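Local coordinates for protein putative Transcriptional Regulator (PDB 2IA2) that probably regulates transcription as an IclR-family protein, binding DNA through its helix-turn-helix domain and probably sensing a small effector through its C-terminal domain, at residues I27-H32 and S40-A45; T59-G64 and S71-T76; L90-V95 and S111-L116; A225-S230 and V251-I256. All coordinates share one frame; numbering follows the deposited sequence.

Interaction 1. Residues I27-H32 and S40-A45; sequences IRCFDH and SDVARA
C29 and F30, near the point where helix 18-28 gives way to loop, make a small apolar contact with V42 and A45 of helix 39-46, most of it buried inside the helix-turn-helix domain. No hydrogen bond crosses between the two segments; a methylene, methyls, a sulfur and a ring do all the touching. C29 lies closest to the facing helix. Its CB meets the A45 methyl, with C29 CB and A45 CB 3.9 Å apart, an approach that the small size of both residues allows. The sulfur is set between the backbone N and the carbonyl carbon (chi1 87°), which carries it over the F30 ring as well as toward valine: C29 SG lies 4.0 Å above the ring plane of F30, toward its rim, and 4.3 Å from V42 CG2. That same methyl receives the far end of the phenylalanine, F30 CZ to V42 CG2 being 4.2 Å, at a slant that is neither face-on nor edge-on.

In a winged helix-turn-helix of this kind, helix 39-46 is the first helix of the DNA-binding pair and helix 50-63 is probably the recognition helix, so the contact packs the chain leaving helix 18-28 against the first of the pair. Branched V42 suits a place shared by several neighbours, since it also packs on L57 of helix 50-63. R37, on strand 37-38, spans the polar margin: it donates to the carbonyl of C29 and forms a salt bridge with D41. Beyond it, R28 hydrogen-bonds Y65 of the second subunit, which brings the dimer interface close to this corner of the domain.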
loop_
_atom_site.group_PDB
_atom_site.type_symbol
_atom_site.label_atom_id
_atom_site.label_comp_id
_atom_site.label_asym_id
_atom_site.label_seq_id
_atom_site.Cartn_x
_atom_site.Cartn_y
_atom_site.Cartn_z
ATOM N N ILE A 27 -14.816 -11.105 -8.572
ATOM C CA ILE A 27 -14.192 -10.744 -7.289
ATOM C C ILE A 27 -14.323 -9.233 -7.125
ATOM O O ILE A 27 -14.680 -8.774 -6.034
ATOM C CB ILE A 27 -12.657 -11.098 -7.256
ATOM C CG1 ILE A 27 -12.464 -12.613 -7.230
ATOM C CG2 ILE A 27 -11.950 -10.423 -6.064
ATOM C CD1 ILE A 27 -11.008 -13.059 -7.381
ATOM N N ARG A 28 -14.078 -8.466 -8.205
ATOM C CA ARG A 28 -14.106 -6.985 -8.118
ATOM C C ARG A 28 -15.516 -6.397 -7.875
ATOM O O ARG A 28 -15.643 -5.218 -7.498
ATOM C CB ARG A 28 -13.581 -6.322 -9.433
ATOM C CG ARG A 28 -12.142 -6.592 -9.782
ATOM C CD ARG A 28 -11.169 -5.660 -9.198
ATOM N NE ARG A 28 -11.474 -4.224 -9.356
ATOM C CZ ARG A 28 -10.858 -3.411 -10.215
ATOM N NH1 ARG A 28 -9.948 -3.886 -11.046
ATOM N NH2 ARG A 28 -11.155 -2.115 -10.237
ATOM N N CYS A 29 -16.560 -7.168 -8.122
ATOM C CA CYS A 29 -17.915 -6.614 -7.987
ATOM C C CYS A 29 -18.380 -6.457 -6.524
ATOM O O CYS A 29 -19.383 -5.810 -6.278
ATOM C CB CYS A 29 -18.952 -7.356 -8.886
ATOM S SG CYS A 29 -19.641 -8.808 -8.055
ATOM N N PHE A 30 -17.627 -7.003 -5.564
ATOM C CA PHE A 30 -17.825 -6.710 -4.127
ATOM C C PHE A 30 -17.137 -5.419 -3.645
ATOM O O PHE A 30 -16.011 -5.098 -4.021
ATOM C CB PHE A 30 -17.422 -7.941 -3.283
ATOM C CG PHE A 30 -18.113 -9.212 -3.747
ATOM C CD1 PHE A 30 -17.539 -9.996 -4.712
ATOM C CD2 PHE A 30 -19.380 -9.570 -3.262
ATOM C CE1 PHE A 30 -18.173 -11.150 -5.228
ATOM C CE2 PHE A 30 -20.052 -10.755 -3.760
ATOM C CZ PHE A 30 -19.436 -11.543 -4.710
ATOM N N ASP A 31 -17.829 -4.644 -2.847
ATOM C CA ASP A 31 -17.240 -3.434 -2.328
ATOM C C ASP A 31 -18.052 -2.928 -1.150
ATOM O O ASP A 31 -18.892 -3.667 -0.580
ATOM C CB ASP A 31 -17.138 -2.381 -3.420
ATOM C CG ASP A 31 -18.475 -2.127 -4.102
ATOM O OD1 ASP A 31 -19.556 -2.330 -3.471
ATOM O OD2 ASP A 31 -18.452 -1.735 -5.279
ATOM N N HIS A 32 -17.812 -1.664 -0.803
ATOM C CA HIS A 32 -18.429 -1.114 0.388
ATOM C C HIS A 32 -19.969 -1.105 0.289
ATOM O O HIS A 32 -20.685 -1.405 1.255
ATOM C CB HIS A 32 -17.901 0.304 0.675
ATOM C CG HIS A 32 -18.670 1.002 1.741
ATOM N ND1 HIS A 32 -18.464 0.767 3.084
ATOM C CD2 HIS A 32 -19.678 1.909 1.668
ATOM C CE1 HIS A 32 -19.296 1.510 3.792
ATOM N NE2 HIS A 32 -20.034 2.225 2.960
ATOM N N SER A 40 -28.188 -13.345 -9.193
ATOM C CA SER A 40 -28.693 -12.417 -10.212
ATOM C C SER A 40 -27.957 -11.072 -10.115
ATOM O O SER A 40 -27.661 -10.419 -11.140
ATOM C CB SER A 40 -30.200 -12.176 -10.065
ATOM O OG SER A 40 -30.907 -13.379 -10.312
ATOM N N ASP A 41 -27.667 -10.654 -8.889
ATOM C CA ASP A 41 -27.020 -9.374 -8.682
ATOM C C ASP A 41 -25.552 -9.393 -9.113
ATOM O O ASP A 41 -25.052 -8.409 -9.634
ATOM C CB ASP A 41 -27.162 -8.918 -7.226
ATOM C CG ASP A 41 -26.786 -7.430 -7.019
ATOM O OD1 ASP A 41 -27.318 -6.534 -7.761
ATOM O OD2 ASP A 41 -25.986 -7.152 -6.074
ATOM N N VAL A 42 -24.872 -10.506 -8.914
ATOM C CA VAL A 42 -23.518 -10.662 -9.436
ATOM C C VAL A 42 -23.559 -10.675 -10.972
ATOM O O VAL A 42 -22.679 -10.077 -11.605
ATOM C CB VAL A 42 -22.861 -11.989 -8.948
ATOM C CG1 VAL A 42 -21.642 -12.324 -9.755
ATOM C CG2 VAL A 42 -22.522 -11.917 -7.485
ATOM N N ALA A 43 -24.536 -11.389 -11.564
ATOM C CA ALA A 43 -24.715 -11.407 -13.037
ATOM C C ALA A 43 -24.877 -9.972 -13.547
ATOM O O ALA A 43 -24.174 -9.530 -14.483
ATOM C CB ALA A 43 -25.954 -12.266 -13.445
ATOM N N ARG A 44 -25.815 -9.249 -12.955
ATOM C CA ARG A 44 -26.066 -7.850 -13.323
ATOM C C ARG A 44 -24.836 -6.964 -13.219
ATOM O O ARG A 44 -24.592 -6.140 -14.068
ATOM C CB ARG A 44 -27.133 -7.261 -12.425
ATOM C CG ARG A 44 -27.773 -5.941 -12.928
ATOM C CD ARG A 44 -28.493 -5.234 -11.775
ATOM N NE ARG A 44 -29.345 -4.121 -12.229
ATOM C CZ ARG A 44 -30.151 -3.391 -11.418
ATOM N NH1 ARG A 44 -30.218 -3.657 -10.106
ATOM N NH2 ARG A 44 -30.901 -2.383 -11.906
ATOM N N ALA A 45 -24.065 -7.123 -12.155
ATOM C CA ALA A 45 -22.900 -6.268 -11.902
ATOM C C ALA A 45 -21.722 -6.519 -12.861
ATOM O O ALA A 45 -20.857 -5.639 -13.026
ATOM C CB ALA A 45 -22.439 -6.460 -10.476
#

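Interaction 2. Residues T59-G64 and S71-T76; sequences TLVELG and SAFWLT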
loop_
_atom_site.group_PDB
_atom_site.type_symbol
_atom_site.label_atom_id
_atom_site.label_comp_id
_atom_site.label_asym_id
_atom_site.label_seq_id
_atom_site.Cartn_x
_atom_site.Cartn_y
_atom_site.Cartn_z
ATOM N N THR A 59 -16.682 -21.830 -8.936
ATOM C CA THR A 59 -15.258 -22.126 -8.978
ATOM C C THR A 59 -14.597 -21.381 -7.869
ATOM O O THR A 59 -13.838 -21.959 -7.118
ATOM C CB THR A 59 -14.655 -21.798 -10.350
ATOM O OG1 THR A 59 -15.350 -22.585 -11.316
ATOM C CG2 THR A 59 -13.174 -22.155 -10.417
ATOM N N LEU A 60 -14.920 -20.103 -7.705
ATOM C CA LEU A 60 -14.353 -19.323 -6.591
ATOM C C LEU A 60 -14.682 -19.855 -5.206
ATOM O O LEU A 60 -13.853 -19.810 -4.319
ATOM C CB LEU A 60 -14.752 -17.839 -6.692
ATOM C CG LEU A 60 -14.203 -17.136 -7.921
ATOM C CD1 LEU A 60 -14.910 -15.776 -8.159
ATOM C CD2 LEU A 60 -12.691 -16.952 -7.796
ATOM N N VAL A 61 -15.905 -20.320 -4.994
ATOM C CA VAL A 61 -16.225 -21.033 -3.765
ATOM C C VAL A 61 -15.313 -22.284 -3.568
ATOM O O VAL A 61 -14.751 -22.496 -2.479
ATOM C CB VAL A 61 -17.703 -21.422 -3.709
ATOM C CG1 VAL A 61 -17.926 -22.387 -2.566
ATOM C CG2 VAL A 61 -18.595 -20.184 -3.511
ATOM N N GLU A 62 -15.203 -23.122 -4.608
ATOM C CA GLU A 62 -14.327 -24.282 -4.571
ATOM C C GLU A 62 -12.877 -23.894 -4.222
ATOM O O GLU A 62 -12.225 -24.558 -3.404
ATOM C CB GLU A 62 -14.408 -25.042 -5.918
ATOM C CG GLU A 62 -13.878 -26.457 -5.877
ATOM C CD GLU A 62 -14.639 -27.444 -6.825
ATOM O OE1 GLU A 62 -15.537 -27.039 -7.653
ATOM O OE2 GLU A 62 -14.319 -28.663 -6.741
ATOM N N LEU A 63 -12.380 -22.814 -4.832
ATOM C CA LEU A 63 -11.043 -22.310 -4.582
ATOM C C LEU A 63 -10.887 -21.626 -3.228
ATOM O O LEU A 63 -9.769 -21.384 -2.798
ATOM C CB LEU A 63 -10.621 -21.364 -5.703
ATOM C CG LEU A 63 -10.411 -22.063 -7.046
ATOM C CD1 LEU A 63 -10.134 -21.088 -8.131
ATOM C CD2 LEU A 63 -9.218 -23.055 -6.937
ATOM N N GLY A 64 -11.976 -21.293 -2.544
ATOM C CA GLY A 64 -11.850 -20.704 -1.198
ATOM C C GLY A 64 -11.765 -19.186 -1.163
ATOM O O GLY A 64 -11.551 -18.587 -0.083
ATOM N N SER A 71 -27.772 -18.522 -1.051
ATOM C CA SER A 71 -28.445 -17.437 -1.777
ATOM C C SER A 71 -27.562 -16.217 -2.012
ATOM O O SER A 71 -27.564 -15.650 -3.096
ATOM C CB SER A 71 -29.788 -17.072 -1.135
ATOM O OG SER A 71 -29.616 -16.816 0.250
ATOM N N ALA A 72 -26.801 -15.830 -0.998
ATOM C CA ALA A 72 -25.806 -14.785 -1.136
ATOM C C ALA A 72 -24.390 -15.393 -1.248
ATOM O O ALA A 72 -24.142 -16.516 -0.804
ATOM C CB ALA A 72 -25.922 -13.769 0.061
ATOM N N PHE A 73 -23.486 -14.633 -1.865
ATOM C CA PHE A 73 -22.063 -14.922 -1.980
ATOM C C PHE A 73 -21.326 -13.716 -1.438
ATOM O O PHE A 73 -21.852 -12.591 -1.483
ATOM C CB PHE A 73 -21.697 -15.088 -3.472
ATOM C CG PHE A 73 -22.450 -16.166 -4.159
ATOM C CD1 PHE A 73 -23.731 -15.934 -4.687
ATOM C CD2 PHE A 73 -21.902 -17.428 -4.276
ATOM C CE1 PHE A 73 -24.457 -16.964 -5.337
ATOM C CE2 PHE A 73 -22.613 -18.474 -4.913
ATOM C CZ PHE A 73 -23.904 -18.244 -5.441
ATOM N N TRP A 74 -20.126 -13.938 -0.908
ATOM C CA TRP A 74 -19.256 -12.868 -0.458
ATOM C C TRP A 74 -17.801 -13.339 -0.507
ATOM O O TRP A 74 -17.537 -14.514 -0.694
ATOM C CB TRP A 74 -19.627 -12.423 0.977
ATOM C CG TRP A 74 -19.572 -13.550 1.956
ATOM C CD1 TRP A 74 -18.494 -13.913 2.734
ATOM C CD2 TRP A 74 -20.619 -14.499 2.260
ATOM N NE1 TRP A 74 -18.808 -15.004 3.500
ATOM C CE2 TRP A 74 -20.096 -15.391 3.241
ATOM C CE3 TRP A 74 -21.942 -14.689 1.798
ATOM C CZ2 TRP A 74 -20.857 -16.459 3.787
ATOM C CZ3 TRP A 74 -22.695 -15.741 2.339
ATOM C CH2 TRP A 74 -22.149 -16.613 3.328
ATOM N N LEU A 75 -16.868 -12.418 -0.328
ATOM C CA LEU A 75 -15.464 -12.783 -0.421
ATOM C C LEU A 75 -14.923 -13.250 0.915
ATOM O O LEU A 75 -15.441 -12.898 1.954
ATOM C CB LEU A 75 -14.598 -11.621 -0.922
ATOM C CG LEU A 75 -14.980 -11.144 -2.329
ATOM C CD1 LEU A 75 -14.218 -9.859 -2.643
ATOM C CD2 LEU A 75 -14.688 -12.257 -3.346
ATOM N N THR A 76 -13.844 -14.015 0.861
ATOM C CA THR A 76 -13.169 -14.510 2.040
ATOM C C THR A 76 -11.796 -13.851 2.061
ATOM O O THR A 76 -11.382 -13.273 1.043
ATOM C CB THR A 76 -12.905 -16.030 1.937
ATOM O OG1 THR A 76 -11.836 -16.245 1.018
ATOM C CG2 THR A 76 -14.146 -16.861 1.540
#
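T76 OG1 is held by two hydrogen bonds, donating to the carbonyl oxygen of G64 across the contact and accepting from the backbone N of R78. The first is short, 2.6 Å from T76 OG1 to G64 O, and arrives in the carbonyl plane on a lone pair. Threonine reaches it with its hydroxyl set between the backbone N and the carbonyl carbon (chi1 74°). With a valine in its place the hydroxyl is gone, and both G64 O and R78 N would probably be left without this partner. The accepting glycine ends helix 50-63 in a Schellman motif: its N bonds back to V61 O and, weakly, to L60 O. Its positive phi, 90°, would press any side chain against the carbonyl of L63, which explains the residue type. One helical turn back, V61 touches F73 more loosely. V61 CG2 comes to the edge of the ring, near its plane, 4.4 Å from F73 CD2. The contact thus closes the hairpin of strands 66-68 and 72-75, probably the wing, onto the end of helix 50-63, with V61 also packing on V66 and F73 on T68, and helix 18-28 packing on L60 and L75.

Interaction 3. Residues L90-V95 and S111-L116; sequences LSLPEV and SSVSIL
L92, in the first turn of helix 92-107, lies on V113 and I115 of strand 110-117, a partly buried helix-on-sheet contact of the GAF-like C-terminal domain. One methyl does the work. L92 CD2 comes within 3.7 Å of I115 CG2 and, more loosely, within 4.2 Å of V113 CG1. Its CG stands anti to the backbone N (chi1 160°), which extends the side chain out from the helix to the sheet, where leucine and isoleucine run past each other in opposite senses. V113 and I115 are two residues apart and so share one face of the strand; beta-branched residues suit such a place, offering a methyl close to the backbone. The helix start itself is fixed by a capping box. S91 N donates to E94 OE1 at 2.8 Å and nearly straight, 170° at the hydrogen, while E94 N returns a weak bond to S91 OG. A225 of the neighbouring strand and L260 of helix 246-264 also pack on L92. Because the contact across the segments is purely apolar, it rests on the close fit of methyls, with no bond direction to fix the leucine's rotation.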
loop_
_atom_site.group_PDB
_atom_site.type_symbol
_atom_site.label_atom_id
_atom_site.label_comp_id
_atom_site.label_asym_id
_atom_site.label_seq_id
_atom_site.Cartn_x
_atom_site.Cartn_y
_atom_site.Cartn_z
ATOM N N LEU A 90 4.938 -0.982 -1.336
ATOM C CA LEU A 90 5.780 -0.291 -2.312
ATOM C C LEU A 90 6.129 1.139 -1.894
ATOM O O LEU A 90 5.268 1.899 -1.449
ATOM C CB LEU A 90 5.093 -0.233 -3.712
ATOM C CG LEU A 90 4.786 -1.552 -4.405
ATOM C CD1 LEU A 90 4.022 -1.414 -5.750
ATOM C CD2 LEU A 90 6.074 -2.351 -4.594
ATOM N N SER A 91 7.394 1.515 -2.058
ATOM C CA SER A 91 7.823 2.867 -1.713
ATOM C C SER A 91 7.415 3.821 -2.832
ATOM O O SER A 91 7.063 3.410 -3.956
ATOM C CB SER A 91 9.367 2.886 -1.499
ATOM O OG SER A 91 9.938 2.496 -2.698
ATOM N N LEU A 92 7.477 5.106 -2.564
ATOM C CA LEU A 92 7.295 6.028 -3.667
ATOM C C LEU A 92 8.216 5.776 -4.890
ATOM O O LEU A 92 7.736 5.823 -6.021
ATOM C CB LEU A 92 7.346 7.480 -3.185
ATOM C CG LEU A 92 7.642 8.514 -4.285
ATOM C CD1 LEU A 92 6.354 8.876 -4.992
ATOM C CD2 LEU A 92 8.322 9.781 -3.703
ATOM N N PRO A 93 9.545 5.596 -4.698
ATOM C CA PRO A 93 10.358 5.331 -5.897
ATOM C C PRO A 93 9.939 4.070 -6.683
ATOM O O PRO A 93 9.998 4.065 -7.901
ATOM C CB PRO A 93 11.779 5.125 -5.316
ATOM C CG PRO A 93 11.769 5.864 -4.035
ATOM C CD PRO A 93 10.390 5.726 -3.489
ATOM N N GLU A 94 9.551 3.004 -5.993
ATOM C CA GLU A 94 9.130 1.762 -6.647
ATOM C C GLU A 94 7.792 1.993 -7.379
ATOM O O GLU A 94 7.563 1.404 -8.430
ATOM C CB GLU A 94 8.948 0.653 -5.613
ATOM C CG GLU A 94 10.248 0.230 -4.962
ATOM C CD GLU A 94 10.051 -0.674 -3.712
ATOM O OE1 GLU A 94 9.076 -0.545 -2.941
ATOM O OE2 GLU A 94 10.949 -1.469 -3.461
ATOM N N VAL A 95 6.912 2.826 -6.828
ATOM C CA VAL A 95 5.652 3.136 -7.510
ATOM C C VAL A 95 5.936 3.965 -8.795
ATOM O O VAL A 95 5.437 3.644 -9.896
ATOM C CB VAL A 95 4.663 3.854 -6.586
ATOM C CG1 VAL A 95 3.506 4.477 -7.405
ATOM C CG2 VAL A 95 4.119 2.874 -5.444
ATOM N N SER A 111 13.744 11.535 -17.209
ATOM C CA SER A 111 12.631 11.839 -16.278
ATOM C C SER A 111 13.067 11.404 -14.873
ATOM O O SER A 111 13.793 10.426 -14.761
ATOM C CB SER A 111 11.322 11.165 -16.694
ATOM O OG SER A 111 11.452 9.744 -16.681
ATOM N N SER A 112 12.671 12.162 -13.838
ATOM C CA SER A 112 13.054 11.912 -12.474
ATOM C C SER A 112 11.899 12.177 -11.553
ATOM O O SER A 112 10.922 12.921 -11.916
ATOM C CB SER A 112 14.147 12.883 -12.043
ATOM O OG SER A 112 15.262 12.827 -12.935
ATOM N N VAL A 113 12.040 11.675 -10.319
ATOM C CA VAL A 113 11.102 12.075 -9.263
ATOM C C VAL A 113 11.953 12.564 -8.109
ATOM O O VAL A 113 12.969 11.962 -7.802
ATOM C CB VAL A 113 10.138 10.897 -8.859
ATOM C CG1 VAL A 113 9.434 11.175 -7.514
ATOM C CG2 VAL A 113 9.096 10.658 -9.932
ATOM N N SER A 114 11.525 13.636 -7.437
ATOM C CA SER A 114 12.251 14.092 -6.235
ATOM C C SER A 114 11.292 14.453 -5.128
ATOM O O SER A 114 10.072 14.580 -5.335
ATOM C CB SER A 114 13.130 15.323 -6.535
ATOM O OG SER A 114 12.284 16.384 -6.966
ATOM N N ILE A 115 11.853 14.589 -3.926
ATOM C CA ILE A 115 11.084 15.036 -2.788
ATOM C C ILE A 115 11.837 16.194 -2.164
ATOM O O ILE A 115 12.997 16.405 -2.497
ATOM C CB ILE A 115 10.889 13.877 -1.765
ATOM C CG1 ILE A 115 12.259 13.412 -1.235
ATOM C CG2 ILE A 115 10.044 12.758 -2.412
ATOM C CD1 ILE A 115 12.200 12.502 -0.081
ATOM N N LEU A 116 11.183 16.930 -1.272
ATOM C CA LEU A 116 11.788 18.106 -0.659
ATOM C C LEU A 116 12.458 17.756 0.666
ATOM O O LEU A 116 11.899 17.018 1.478
ATOM C CB LEU A 116 10.738 19.199 -0.443
ATOM C CG LEU A 116 11.268 20.584 -0.064
ATOM C CD1 LEU A 116 12.069 21.185 -1.208
ATOM C CD2 LEU A 116 10.126 21.505 0.338
#

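Interaction 4. Residues A225-S230 and V251-I256; sequences AAVNIS and VTATDI
V227 meets three residues of helix 246-264, and A253 is the nearest of them. V227 CG1 lies 3.7 Å from A253 CB and almost as near the alanine's CA, so the valine rests on the helix backbone itself; a side chain no larger than a methyl permits this. The two branches of V227 divide the task. CG1 sits between the backbone N and the carbonyl carbon (chi1 51°), directed at A253, whereas CG2 faces T252 and I256, one helical turn apart, at 4.3 Å from T252 CG2 and 4.5 Å from I256 CD1. T252 offers its methyl to the sheet and hydrogen-bonds its hydroxyl to the carbonyl oxygen of S248, one turn earlier, so a threonine is accommodated in a buried apolar contact without stranding a polar group.

Behind this first shell the helix is reinforced on its far side. The carbonyl oxygen of V251 accepts from D255 N as in any helix and also from the hydroxyl of T254, with T254 OG1 2.9 Å from V251 O and tilted 30° from the carbonyl plane. The axes of 225-230 and 251-256 approach to 9.0 Å and run roughly antiparallel, at 148°. L100 and L103 of helix 92-107 add to the apolar layer, L100 against V227 and L103 against T252. The strand is held by backbone bonds on both edges, to strand 110-117 through S112 and S114 and to strand 209-217 through M212, A214 and I216, while A226 and N228 meet helix 149-156 on the other face of the sheet. An antiparallel sheet with helices packed on both faces is the GAF-like fold of IclR-family C-terminal domains.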
loop_
_atom_site.group_PDB
_atom_site.type_symbol
_atom_site.label_atom_id
_atom_site.label_comp_id
_atom_site.label_asym_id
_atom_site.label_seq_id
_atom_site.Cartn_x
_atom_site.Cartn_y
_atom_site.Cartn_z
ATOM N N ALA A 225 5.635 14.878 -3.831
ATOM C CA ALA A 225 6.828 14.653 -4.655
ATOM C C ALA A 225 6.659 15.480 -5.919
ATOM O O ALA A 225 5.592 16.060 -6.111
ATOM C CB ALA A 225 6.966 13.131 -4.997
ATOM N N ALA A 226 7.687 15.554 -6.762
ATOM C CA ALA A 226 7.518 16.140 -8.079
ATOM C C ALA A 226 8.121 15.203 -9.127
ATOM O O ALA A 226 9.067 14.500 -8.831
ATOM C CB ALA A 226 8.202 17.463 -8.136
ATOM N N VAL A 227 7.616 15.233 -10.352
ATOM C CA VAL A 227 8.193 14.445 -11.447
ATOM C C VAL A 227 8.637 15.456 -12.526
ATOM O O VAL A 227 7.982 16.446 -12.701
ATOM C CB VAL A 227 7.143 13.414 -11.989
ATOM C CG1 VAL A 227 5.781 14.105 -12.320
ATOM C CG2 VAL A 227 7.691 12.628 -13.185
ATOM N N ASN A 228 9.756 15.211 -13.208
ATOM C CA ASN A 228 10.213 16.106 -14.252
ATOM C C ASN A 228 10.583 15.398 -15.532
ATOM O O ASN A 228 10.632 14.163 -15.585
ATOM C CB ASN A 228 11.362 17.040 -13.749
ATOM C CG ASN A 228 12.762 16.478 -13.962
ATOM O OD1 ASN A 228 12.926 15.333 -14.379
ATOM N ND2 ASN A 228 13.799 17.299 -13.677
ATOM N N ILE A 229 10.777 16.205 -16.576
ATOM C CA ILE A 229 11.548 15.841 -17.759
ATOM C C ILE A 229 12.657 16.895 -17.796
ATOM O O ILE A 229 12.389 18.053 -17.569
ATOM C CB ILE A 229 10.716 15.973 -19.053
ATOM C CG1 ILE A 229 9.560 14.959 -19.066
ATOM C CG2 ILE A 229 11.616 15.800 -20.295
ATOM C CD1 ILE A 229 8.472 15.261 -20.089
ATOM N N SER A 230 13.897 16.499 -18.066
ATOM C CA SER A 230 14.979 17.467 -18.177
ATOM C C SER A 230 15.616 17.316 -19.553
ATOM O O SER A 230 15.801 16.187 -20.046
ATOM C CB SER A 230 16.029 17.222 -17.071
ATOM O OG SER A 230 16.924 18.333 -16.947
ATOM N N VAL A 251 0.267 13.544 -17.583
ATOM C CA VAL A 251 -0.366 12.230 -17.501
ATOM C C VAL A 251 0.455 11.291 -16.606
ATOM O O VAL A 251 -0.103 10.533 -15.840
ATOM C CB VAL A 251 -0.643 11.640 -18.906
ATOM C CG1 VAL A 251 -1.178 10.228 -18.795
ATOM C CG2 VAL A 251 -1.717 12.513 -19.672
ATOM N N THR A 252 1.781 11.375 -16.674
ATOM C CA THR A 252 2.637 10.546 -15.849
ATOM C C THR A 252 2.439 10.897 -14.389
ATOM O O THR A 252 2.317 10.019 -13.574
ATOM C CB THR A 252 4.127 10.739 -16.285
ATOM O OG1 THR A 252 4.252 10.246 -17.611
ATOM C CG2 THR A 252 5.091 9.964 -15.382
ATOM N N ALA A 253 2.397 12.187 -14.061
ATOM C CA ALA A 253 2.207 12.630 -12.710
ATOM C C ALA A 253 0.910 12.012 -12.168
ATOM O O ALA A 253 0.913 11.464 -11.089
ATOM C CB ALA A 253 2.098 14.153 -12.656
ATOM N N THR A 254 -0.186 12.099 -12.927
ATOM C CA THR A 254 -1.463 11.581 -12.476
ATOM C C THR A 254 -1.473 10.022 -12.336
ATOM O O THR A 254 -2.005 9.446 -11.368
ATOM C CB THR A 254 -2.626 12.110 -13.372
ATOM O OG1 THR A 254 -2.574 11.499 -14.658
ATOM C CG2 THR A 254 -2.532 13.578 -13.597
ATOM N N ASP A 255 -0.856 9.335 -13.286
ATOM C CA ASP A 255 -0.665 7.888 -13.148
ATOM C C ASP A 255 0.078 7.494 -11.870
ATOM O O ASP A 255 -0.257 6.492 -11.265
ATOM C CB ASP A 255 0.165 7.332 -14.315
ATOM C CG ASP A 255 -0.557 7.432 -15.653
ATOM O OD1 ASP A 255 -1.785 7.669 -15.666
ATOM O OD2 ASP A 255 0.113 7.238 -16.683
ATOM N N ILE A 256 1.124 8.241 -11.520
ATOM C CA ILE A 256 1.912 7.957 -10.312
ATOM C C ILE A 256 1.063 8.235 -9.044
ATOM O O ILE A 256 0.995 7.393 -8.125
ATOM C CB ILE A 256 3.285 8.768 -10.287
ATOM C CG1 ILE A 256 4.224 8.266 -11.383
ATOM C CG2 ILE A 256 4.018 8.643 -8.919
ATOM C CD1 ILE A 256 5.544 9.078 -11.540
#

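Overall arrangement
The four contacts follow one another along the chain and fall into two distant pairs. Interactions 1 and 2, with centres 12 Å apart, touch through F30 and the strand of F73, W74 and L75, and build the DNA-binding domain around helices 18-28, 39-46 and 50-63. Interactions 3 and 4, with centres 9 Å apart, share the sheet of the C-terminal domain: strands 110-117 and 223-232 are neighbours in it, and helices 92-107 and 246-264 cover one face. Between pairs the centres lie 34 to 40 Å apart without contact, as befits separate modules for DNA and, probably, effector. The second subunit touches interactions 1 and 2 and reaches L90 of interaction 3, but not interaction 4.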